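Local coordinates for protein putative amidohydrolase (Unidentified, PDB 3MKV) that probably acts as a zinc-dependent prolidase of the amidohydrolase superfamily, cleaving dipeptides that end in proline, at residues G126-Q138 / V177-Q191. Numbering follows the deposited sequence.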
ATOM      1  N   GLY A 126     -36.040 -19.756 -12.793  1.00 52.86           N
ATOM      2  CA  GLY A 126     -36.004 -20.007 -11.370  1.00 51.60           C
ATOM      3  C   GLY A 126     -37.005 -19.158 -10.631  1.00 51.50           C
ATOM      4  O   GLY A 126     -37.800 -18.440 -11.237  1.00 51.08           O
ATOM      5  N   PRO A 127     -36.962 -19.224  -9.302  1.00 50.27           N
ATOM      6  CA  PRO A 127     -37.865 -18.418  -8.505  1.00 48.08           C
ATOM      7  C   PRO A 127     -37.517 -16.939  -8.670  1.00 46.84           C
ATOM      8  O   PRO A 127     -36.372 -16.599  -8.943  1.00 49.29           O
ATOM      9  CB  PRO A 127     -37.564 -18.862  -7.070  1.00 46.54           C
ATOM     10  CG  PRO A 127     -36.745 -20.103  -7.178  1.00 52.96           C
ATOM     11  CD  PRO A 127     -36.039 -20.029  -8.487  1.00 51.08           C
ATOM     12  N   ARG A 128     -38.505 -16.070  -8.522  1.00 46.69           N
ATOM     13  CA  ARG A 128     -38.247 -14.659  -8.381  1.00 46.83           C
ATOM     14  C   ARG A 128     -37.343 -14.515  -7.169  1.00 47.18           C
ATOM     15  O   ARG A 128     -37.550 -15.184  -6.152  1.00 45.91           O
ATOM     16  CB  ARG A 128     -39.560 -13.909  -8.171  1.00 45.81           C
ATOM     17  CG  ARG A 128     -39.386 -12.477  -7.739  1.00 53.28           C
ATOM     18  CD  ARG A 128     -40.728 -11.825  -7.493  1.00 63.55           C
ATOM     19  NE  ARG A 128     -41.619 -11.927  -8.646  1.00 59.97           N
ATOM     20  CZ  ARG A 128     -42.485 -12.918  -8.830  1.00 55.66           C
ATOM     21  NH1 ARG A 128     -42.567 -13.895  -7.939  1.00 50.43           N
ATOM     22  NH2 ARG A 128     -43.268 -12.927  -9.904  1.00 52.04           N
ATOM     23  N   LEU A 129     -36.326 -13.664  -7.277  1.00 50.45           N
ATOM     24  CA  LEU A 129     -35.269 -13.616  -6.256  1.00 44.18           C
ATOM     25  C   LEU A 129     -35.277 -12.335  -5.450  1.00 40.59           C
ATOM     26  O   LEU A 129     -35.201 -11.243  -6.001  1.00 48.59           O
ATOM     27  CB  LEU A 129     -33.893 -13.794  -6.894  1.00 45.79           C
ATOM     28  CG  LEU A 129     -33.473 -15.149  -7.472  1.00 45.32           C
ATOM     29  CD1 LEU A 129     -31.998 -15.095  -7.851  1.00 33.48           C
ATOM     30  CD2 LEU A 129     -33.709 -16.275  -6.481  1.00 43.10           C
ATOM     31  N   PHE A 130     -35.374 -12.471  -4.138  1.00 42.26           N
ATOM     32  CA  PHE A 130     -35.136 -11.348  -3.237  1.00 42.62           C
ATOM     33  C   PHE A 130     -33.808 -11.599  -2.534  1.00 46.40           C
ATOM     34  O   PHE A 130     -33.726 -12.417  -1.608  1.00 43.89           O
ATOM     35  CB  PHE A 130     -36.258 -11.218  -2.213  1.00 44.85           C
ATOM     36  CG  PHE A 130     -37.490 -10.546  -2.747  1.00 49.32           C
ATOM     37  CD1 PHE A 130     -38.375 -11.235  -3.568  1.00 49.03           C
ATOM     38  CD2 PHE A 130     -37.771  -9.235  -2.420  1.00 39.64           C
ATOM     39  CE1 PHE A 130     -39.510 -10.628  -4.051  1.00 47.95           C
ATOM     40  CE2 PHE A 130     -38.911  -8.614  -2.910  1.00 47.99           C
ATOM     41  CZ  PHE A 130     -39.783  -9.311  -3.725  1.00 42.08           C
ATOM     42  N   VAL A 131     -32.770 -10.890  -2.981  1.00 47.49           N
ATOM     43  CA  VAL A 131     -31.399 -11.199  -2.589  1.00 45.97           C
ATOM     44  C   VAL A 131     -30.833 -10.289  -1.490  1.00 48.47           C
ATOM     45  O   VAL A 131     -31.181  -9.108  -1.381  1.00 48.39           O
ATOM     46  CB  VAL A 131     -30.475 -11.172  -3.822  1.00 48.46           C
ATOM     47  CG1 VAL A 131     -31.032 -12.099  -4.922  1.00 38.80           C
ATOM     48  CG2 VAL A 131     -30.338  -9.758  -4.340  1.00 33.77           C
ATOM     49  N   SER A 132     -29.947 -10.867  -0.687  1.00 49.28           N
ATOM     50  CA  SER A 132     -29.297 -10.173   0.411  1.00 49.87           C
ATOM     51  C   SER A 132     -27.905  -9.664   0.038  1.00 52.03           C
ATOM     52  O   SER A 132     -27.327  -8.863   0.766  1.00 48.59           O
ATOM     53  CB  SER A 132     -29.151 -11.122   1.599  1.00 46.03           C
ATOM     54  OG  SER A 132     -30.406 -11.421   2.180  1.00 50.57           O
ATOM     55  N   GLY A 133     -27.375 -10.132  -1.090  1.00 49.86           N
ATOM     56  CA  GLY A 133     -25.961  -9.965  -1.392  1.00 49.22           C
ATOM     57  C   GLY A 133     -25.149 -10.850  -0.452  1.00 49.75           C
ATOM     58  O   GLY A 133     -25.514 -11.998  -0.188  1.00 53.02           O
ATOM     59  N   ARG A 134     -24.049 -10.322   0.068  1.00 46.88           N
ATOM     60  CA  ARG A 134     -23.256 -11.069   1.035  1.00 46.60           C
ATOM     61  C   ARG A 134     -23.694 -10.779   2.470  1.00 45.58           C
ATOM     62  O   ARG A 134     -23.927  -9.632   2.837  1.00 44.35           O
ATOM     63  CB  ARG A 134     -21.775 -10.753   0.869  1.00 45.10           C
ATOM     64  CG  ARG A 134     -21.155 -11.428  -0.331  1.00 42.98           C
ATOM     65  CD  ARG A 134     -19.753 -10.893  -0.563  1.00 45.95           C
ATOM     66  NE  ARG A 134     -19.752  -9.532  -1.103  1.00 45.45           N
ATOM     67  CZ  ARG A 134     -18.706  -8.713  -1.034  1.00 44.65           C
ATOM     68  NH1 ARG A 134     -17.599  -9.111  -0.431  1.00 41.26           N
ATOM     69  NH2 ARG A 134     -18.766  -7.498  -1.557  1.00 48.64           N
ATOM     70  N   ALA A 135     -23.808 -11.832   3.269  1.00 45.75           N
ATOM     71  CA  ALA A 135     -24.109 -11.695   4.683  1.00 45.94           C
ATOM     72  C   ALA A 135     -22.997 -10.925   5.382  1.00 42.04           C
ATOM     73  O   ALA A 135     -21.815 -11.178   5.143  1.00 41.93           O
ATOM     74  CB  ALA A 135     -24.257 -13.063   5.305  1.00 47.23           C
ATOM     75  N   LEU A 136     -23.368  -9.992   6.251  1.00 39.19           N
ATOM     76  CA  LEU A 136     -22.372  -9.290   7.065  1.00 39.63           C
ATOM     77  C   LEU A 136     -22.011 -10.083   8.323  1.00 42.45           C
ATOM     78  O   LEU A 136     -22.869 -10.491   9.094  1.00 40.42           O
ATOM     79  CB  LEU A 136     -22.848  -7.888   7.433  1.00 38.08           C
ATOM     80  CG  LEU A 136     -22.457  -6.753   6.474  1.00 52.07           C
ATOM     81  CD1 LEU A 136     -22.879  -7.029   5.040  1.00 54.34           C
ATOM     82  CD2 LEU A 136     -23.048  -5.444   6.949  1.00 51.00           C
ATOM     83  N   SER A 137     -20.724 -10.307   8.520  1.00 52.01           N
ATOM     84  CA  SER A 137     -20.248 -11.007   9.699  1.00 51.79           C
ATOM     85  C   SER A 137     -19.086 -10.229  10.300  1.00 54.27           C
ATOM     86  O   SER A 137     -18.377  -9.500   9.592  1.00 54.88           O
ATOM     87  CB  SER A 137     -19.794 -12.417   9.327  1.00 50.67           C
ATOM     88  OG  SER A 137     -19.166 -13.050  10.424  1.00 53.04           O
ATOM     89  N   GLN A 138     -18.900 -10.381  11.607  1.00 51.83           N
ATOM     90  CA  GLN A 138     -17.745  -9.815  12.281  1.00 45.74           C
ATOM     91  C   GLN A 138     -16.611 -10.814  12.113  1.00 46.90           C
ATOM     92  O   GLN A 138     -16.824 -11.947  11.672  1.00 48.95           O
ATOM     93  CB  GLN A 138     -18.035  -9.631  13.774  1.00 41.90           C
ATOM     94  CG  GLN A 138     -18.268 -10.962  14.481  1.00 40.76           C
ATOM     95  CD  GLN A 138     -18.267 -10.861  15.992  1.00 48.96           C
ATOM     96  OE1 GLN A 138     -19.169 -10.276  16.598  1.00 50.69           O
ATOM     97  NE2 GLN A 138     -17.259 -11.454  16.612  1.00 43.42           N
ATOM     98  N   VAL A 177     -19.178  -1.367   8.784  1.00 43.86           N
ATOM     99  CA  VAL A 177     -20.486  -1.979   8.539  1.00 43.80           C
ATOM    100  C   VAL A 177     -21.444  -1.028   7.835  1.00 44.87           C
ATOM    101  O   VAL A 177     -22.366  -1.459   7.149  1.00 49.66           O
ATOM    102  CB  VAL A 177     -21.127  -2.571   9.831  1.00 41.67           C
ATOM    103  CG1 VAL A 177     -20.173  -3.532  10.483  1.00 32.14           C
ATOM    104  CG2 VAL A 177     -21.523  -1.456  10.811  1.00 41.41           C
ATOM    105  N   ARG A 178     -21.230   0.269   8.000  1.00 51.16           N
ATOM    106  CA  ARG A 178     -21.990   1.245   7.218  1.00 47.32           C
ATOM    107  C   ARG A 178     -21.585   1.164   5.761  1.00 45.87           C
ATOM    108  O   ARG A 178     -22.427   1.000   4.893  1.00 47.88           O
ATOM    109  CB  ARG A 178     -21.770   2.668   7.741  1.00 49.43           C
ATOM    110  CG  ARG A 178     -22.885   3.178   8.631  1.00 42.33           C
ATOM    111  CD  ARG A 178     -22.615   4.586   9.107  1.00 52.09           C
ATOM    112  NE  ARG A 178     -23.512   4.927  10.208  1.00 67.79           N
ATOM    113  CZ  ARG A 178     -23.284   5.888  11.099  1.00 71.25           C
ATOM    114  NH1 ARG A 178     -24.166   6.109  12.062  1.00 80.23           N
ATOM    115  NH2 ARG A 178     -22.179   6.625  11.032  1.00 67.39           N
ATOM    116  N   ARG A 179     -20.286   1.270   5.498  1.00 47.73           N
ATOM    117  CA  ARG A 179     -19.798   1.232   4.128  1.00 51.13           C
ATOM    118  C   ARG A 179     -20.217  -0.069   3.433  1.00 46.10           C
ATOM    119  O   ARG A 179     -20.676  -0.060   2.294  1.00 48.78           O
ATOM    120  CB  ARG A 179     -18.277   1.422   4.087  1.00 48.68           C
ATOM    121  CG  ARG A 179     -17.753   1.882   2.711  1.00 50.59           C
ATOM    122  CD  ARG A 179     -16.299   2.393   2.764  1.00 60.37           C
ATOM    123  NE  ARG A 179     -15.570   1.881   3.926  1.00 76.08           N
ATOM    124  CZ  ARG A 179     -15.196   2.619   4.975  1.00 79.98           C
ATOM    125  NH1 ARG A 179     -15.455   3.925   5.014  1.00 72.41           N
ATOM    126  NH2 ARG A 179     -14.549   2.052   5.986  1.00 75.21           N
ATOM    127  N   ALA A 180     -20.066  -1.183   4.134  1.00 43.97           N
ATOM    128  CA  ALA A 180     -20.429  -2.479   3.598  1.00 43.40           C
ATOM    129  C   ALA A 180     -21.897  -2.509   3.189  1.00 44.95           C
ATOM    130  O   ALA A 180     -22.230  -2.918   2.079  1.00 50.32           O
ATOM    131  CB  ALA A 180     -20.128  -3.573   4.612  1.00 41.09           C
ATOM    132  N   VAL A 181     -22.782  -2.070   4.074  1.00 46.59           N
ATOM    133  CA  VAL A 181     -24.203  -2.110   3.756  1.00 45.29           C
ATOM    134  C   VAL A 181     -24.484  -1.217   2.572  1.00 45.18           C
ATOM    135  O   VAL A 181     -25.272  -1.560   1.702  1.00 45.75           O
ATOM    136  CB  VAL A 181     -25.068  -1.655   4.936  1.00 52.18           C
ATOM    137  CG1 VAL A 181     -26.495  -1.361   4.470  1.00 51.25           C
ATOM    138  CG2 VAL A 181     -25.054  -2.707   6.038  1.00 52.29           C
ATOM    139  N   ARG A 182     -23.837  -0.059   2.541  1.00 47.70           N
ATOM    140  CA  ARG A 182     -24.041   0.885   1.453  1.00 42.24           C
ATOM    141  C   ARG A 182     -23.573   0.275   0.132  1.00 42.30           C
ATOM    142  O   ARG A 182     -24.219   0.451  -0.906  1.00 43.13           O
ATOM    143  CB  ARG A 182     -23.338   2.213   1.748  1.00 47.34           C
ATOM    144  CG  ARG A 182     -24.021   3.031   2.849  1.00 37.96           C
ATOM    145  CD  ARG A 182     -23.175   4.237   3.250  1.00 39.12           C
ATOM    146  NE  ARG A 182     -23.838   5.034   4.271  1.00 43.54           N
ATOM    147  CZ  ARG A 182     -23.277   6.036   4.937  1.00 43.99           C
ATOM    148  NH1 ARG A 182     -22.030   6.404   4.683  1.00 42.78           N
ATOM    149  NH2 ARG A 182     -23.983   6.692   5.841  1.00 46.22           N
ATOM    150  N   GLU A 183     -22.475  -0.469   0.184  1.00 35.92           N
ATOM    151  CA  GLU A 183     -21.972  -1.209  -0.977  1.00 39.54           C
ATOM    152  C   GLU A 183     -22.939  -2.283  -1.482  1.00 43.57           C
ATOM    153  O   GLU A 183     -23.191  -2.384  -2.685  1.00 46.50           O
ATOM    154  CB  GLU A 183     -20.603  -1.835  -0.661  1.00 35.77           C
ATOM    155  CG  GLU A 183     -19.542  -0.770  -0.367  1.00 48.79           C
ATOM    156  CD  GLU A 183     -18.186  -1.352  -0.040  1.00 52.73           C
ATOM    157  OE1 GLU A 183     -18.016  -2.575  -0.193  1.00 56.51           O
ATOM    158  OE2 GLU A 183     -17.287  -0.583   0.377  1.00 65.10           O
ATOM    159  N   GLU A 184     -23.477  -3.085  -0.567  1.00 40.14           N
ATOM    160  CA  GLU A 184     -24.388  -4.143  -0.951  1.00 42.09           C
ATOM    161  C   GLU A 184     -25.650  -3.547  -1.558  1.00 43.81           C
ATOM    162  O   GLU A 184     -26.169  -4.036  -2.567  1.00 44.78           O
ATOM    163  CB  GLU A 184     -24.738  -5.044   0.248  1.00 39.12           C
ATOM    164  CG  GLU A 184     -23.575  -5.864   0.806  1.00 42.89           C
ATOM    165  CD  GLU A 184     -22.838  -6.673  -0.254  1.00 57.19           C
ATOM    166  OE1 GLU A 184     -23.503  -7.377  -1.048  1.00 58.05           O
ATOM    167  OE2 GLU A 184     -21.587  -6.607  -0.289  1.00 53.38           O
ATOM    168  N   LEU A 185     -26.148  -2.484  -0.939  1.00 42.56           N
ATOM    169  CA  LEU A 185     -27.321  -1.808  -1.450  1.00 45.48           C
ATOM    170  C   LEU A 185     -27.075  -1.200  -2.845  1.00 45.61           C
ATOM    171  O   LEU A 185     -27.917  -1.324  -3.734  1.00 42.48           O
ATOM    172  CB  LEU A 185     -27.787  -0.742  -0.456  1.00 50.83           C
ATOM    173  CG  LEU A 185     -28.398  -1.239   0.862  1.00 48.28           C
ATOM    174  CD1 LEU A 185     -28.669  -0.091   1.810  1.00 43.01           C
ATOM    175  CD2 LEU A 185     -29.682  -1.989   0.586  1.00 48.44           C
ATOM    176  N   GLN A 186     -25.929  -0.553  -3.045  1.00 44.56           N
ATOM    177  CA  GLN A 186     -25.649   0.043  -4.354  1.00 49.38           C
ATOM    178  C   GLN A 186     -25.511  -1.051  -5.404  1.00 47.47           C
ATOM    179  O   GLN A 186     -25.839  -0.839  -6.575  1.00 47.27           O
ATOM    180  CB  GLN A 186     -24.400   0.947  -4.339  1.00 48.41           C
ATOM    181  CG  GLN A 186     -23.117   0.272  -4.804  1.00 60.33           C
ATOM    182  CD  GLN A 186     -22.947   0.205  -6.337  1.00 63.87           C
ATOM    183  OE1 GLN A 186     -23.030   1.218  -7.042  1.00 48.13           O
ATOM    184  NE2 GLN A 186     -22.667  -0.995  -6.844  1.00 61.82           N
ATOM    185  N   MET A 187     -25.041  -2.222  -4.980  1.00 44.56           N
ATOM    186  CA  MET A 187     -24.868  -3.337  -5.899  1.00 41.64           C
ATOM    187  C   MET A 187     -26.207  -4.023  -6.233  1.00 48.67           C
ATOM    188  O   MET A 187     -26.278  -4.844  -7.158  1.00 45.12           O
ATOM    189  CB  MET A 187     -23.802  -4.324  -5.394  1.00 39.85           C
ATOM    190  CG  MET A 187     -22.373  -3.962  -5.852  1.00 41.18           C
ATOM    191  SD  MET A 187     -20.992  -5.030  -5.339  1.00 32.55           S
ATOM    192  CE  MET A 187     -21.271  -5.166  -3.588  1.00 41.84           C
ATOM    193  N   GLY A 188     -27.262  -3.671  -5.491  1.00 49.94           N
ATOM    194  CA  GLY A 188     -28.629  -4.109  -5.810  1.00 43.69           C
ATOM    195  C   GLY A 188     -29.337  -5.036  -4.829  1.00 43.77           C
ATOM    196  O   GLY A 188     -30.391  -5.580  -5.153  1.00 40.35           O
ATOM    197  N   ALA A 189     -28.766  -5.238  -3.641  1.00 44.71           N
ATOM    198  CA  ALA A 189     -29.426  -6.043  -2.591  1.00 45.55           C
ATOM    199  C   ALA A 189     -30.853  -5.578  -2.298  1.00 49.02           C
ATOM    200  O   ALA A 189     -31.110  -4.378  -2.187  1.00 50.90           O
ATOM    201  CB  ALA A 189     -28.610  -6.016  -1.310  1.00 40.54           C
ATOM    202  N   ASP A 190     -31.780  -6.523  -2.152  1.00 50.05           N
ATOM    203  CA  ASP A 190     -33.158  -6.186  -1.794  1.00 44.25           C
ATOM    204  C   ASP A 190     -33.310  -5.963  -0.290  1.00 44.31           C
ATOM    205  O   ASP A 190     -34.244  -5.306   0.153  1.00 41.95           O
ATOM    206  CB  ASP A 190     -34.108  -7.292  -2.235  1.00 43.84           C
ATOM    207  CG  ASP A 190     -34.094  -7.511  -3.733  1.00 48.92           C
ATOM    208  OD1 ASP A 190     -34.439  -6.570  -4.481  1.00 50.53           O
ATOM    209  OD2 ASP A 190     -33.750  -8.633  -4.163  1.00 53.96           O
ATOM    210  N   GLN A 191     -32.404  -6.539   0.495  1.00 43.16           N
ATOM    211  CA  GLN A 191     -32.466  -6.439   1.957  1.00 42.31           C
ATOM    212  C   GLN A 191     -31.109  -6.839   2.493  1.00 41.64           C
ATOM    213  O   GLN A 191     -30.252  -7.272   1.722  1.00 41.47           O
ATOM    214  CB  GLN A 191     -33.552  -7.353   2.545  1.00 39.88           C
ATOM    215  CG  GLN A 191     -33.223  -8.842   2.514  1.00 38.92           C
ATOM    216  CD  GLN A 191     -33.622  -9.500   1.200  1.00 47.03           C
ATOM    217  OE1 GLN A 191     -34.567  -9.066   0.548  1.00 40.62           O
ATOM    218  NE2 GLN A 191     -32.898 -10.554   0.807  1.00 40.77           N
TER
HETATM  219  O   HOH W   1     -22.196  -8.703  -2.940  1.00 56.01           O
HETATM  220  O   HOH W   2     -17.160  -4.943  -2.105  1.00 57.45           O
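A bend at chi2 (-52°) folds Glu184 back from its helix to meet Arg134, while Gln191, its CG set between backbone N and carbonyl carbon and its chain bent at chi2, brings its amide alongside the Val131 backbone. The evidence for a two-oxygen grip is direct: Glu184 OE1 receives the backbone N of Arg134 at 3.2 Å, from above the carboxylate plane, and OE2 forms a salt bridge with Arg134 NH2. Guanidinium and carboxylate stand 75° apart, so the pair is not coplanar and two-pronged; a water also links Arg134 NE to OE1, and Arg169 forms a further salt bridge with OE2. At the other end, Gln191 NE2 gives straight bonds to Ser132 OG (3.0 Å) and Phe130 O (3.2 Å), both within its amide plane, though NE2 stands above the Phe130 carbonyl plane; Ser132 OG also bonds Asp107 O. Asp190 clasps Val131 twice: OD2 takes the Val131 N-H on its anti lone pair at 2.7 Å, and the Asp190 N-H returns to Val131 O at 2.8 Å. Lys116 forms a salt bridge with the same OD2, probably favouring the ionised carboxylate. Leu136 CD2 packs 3.5 Å from Val181 CG2. Helix segment 177-187, ended by a Schellman motif at Gly188, runs nearly antiparallel (170°) to strand 135-137 in this TIM-barrel family enzyme, with helix 214-225 beside Leu136 and Val181, and Gln191 touching strands 102-107 and 232-235.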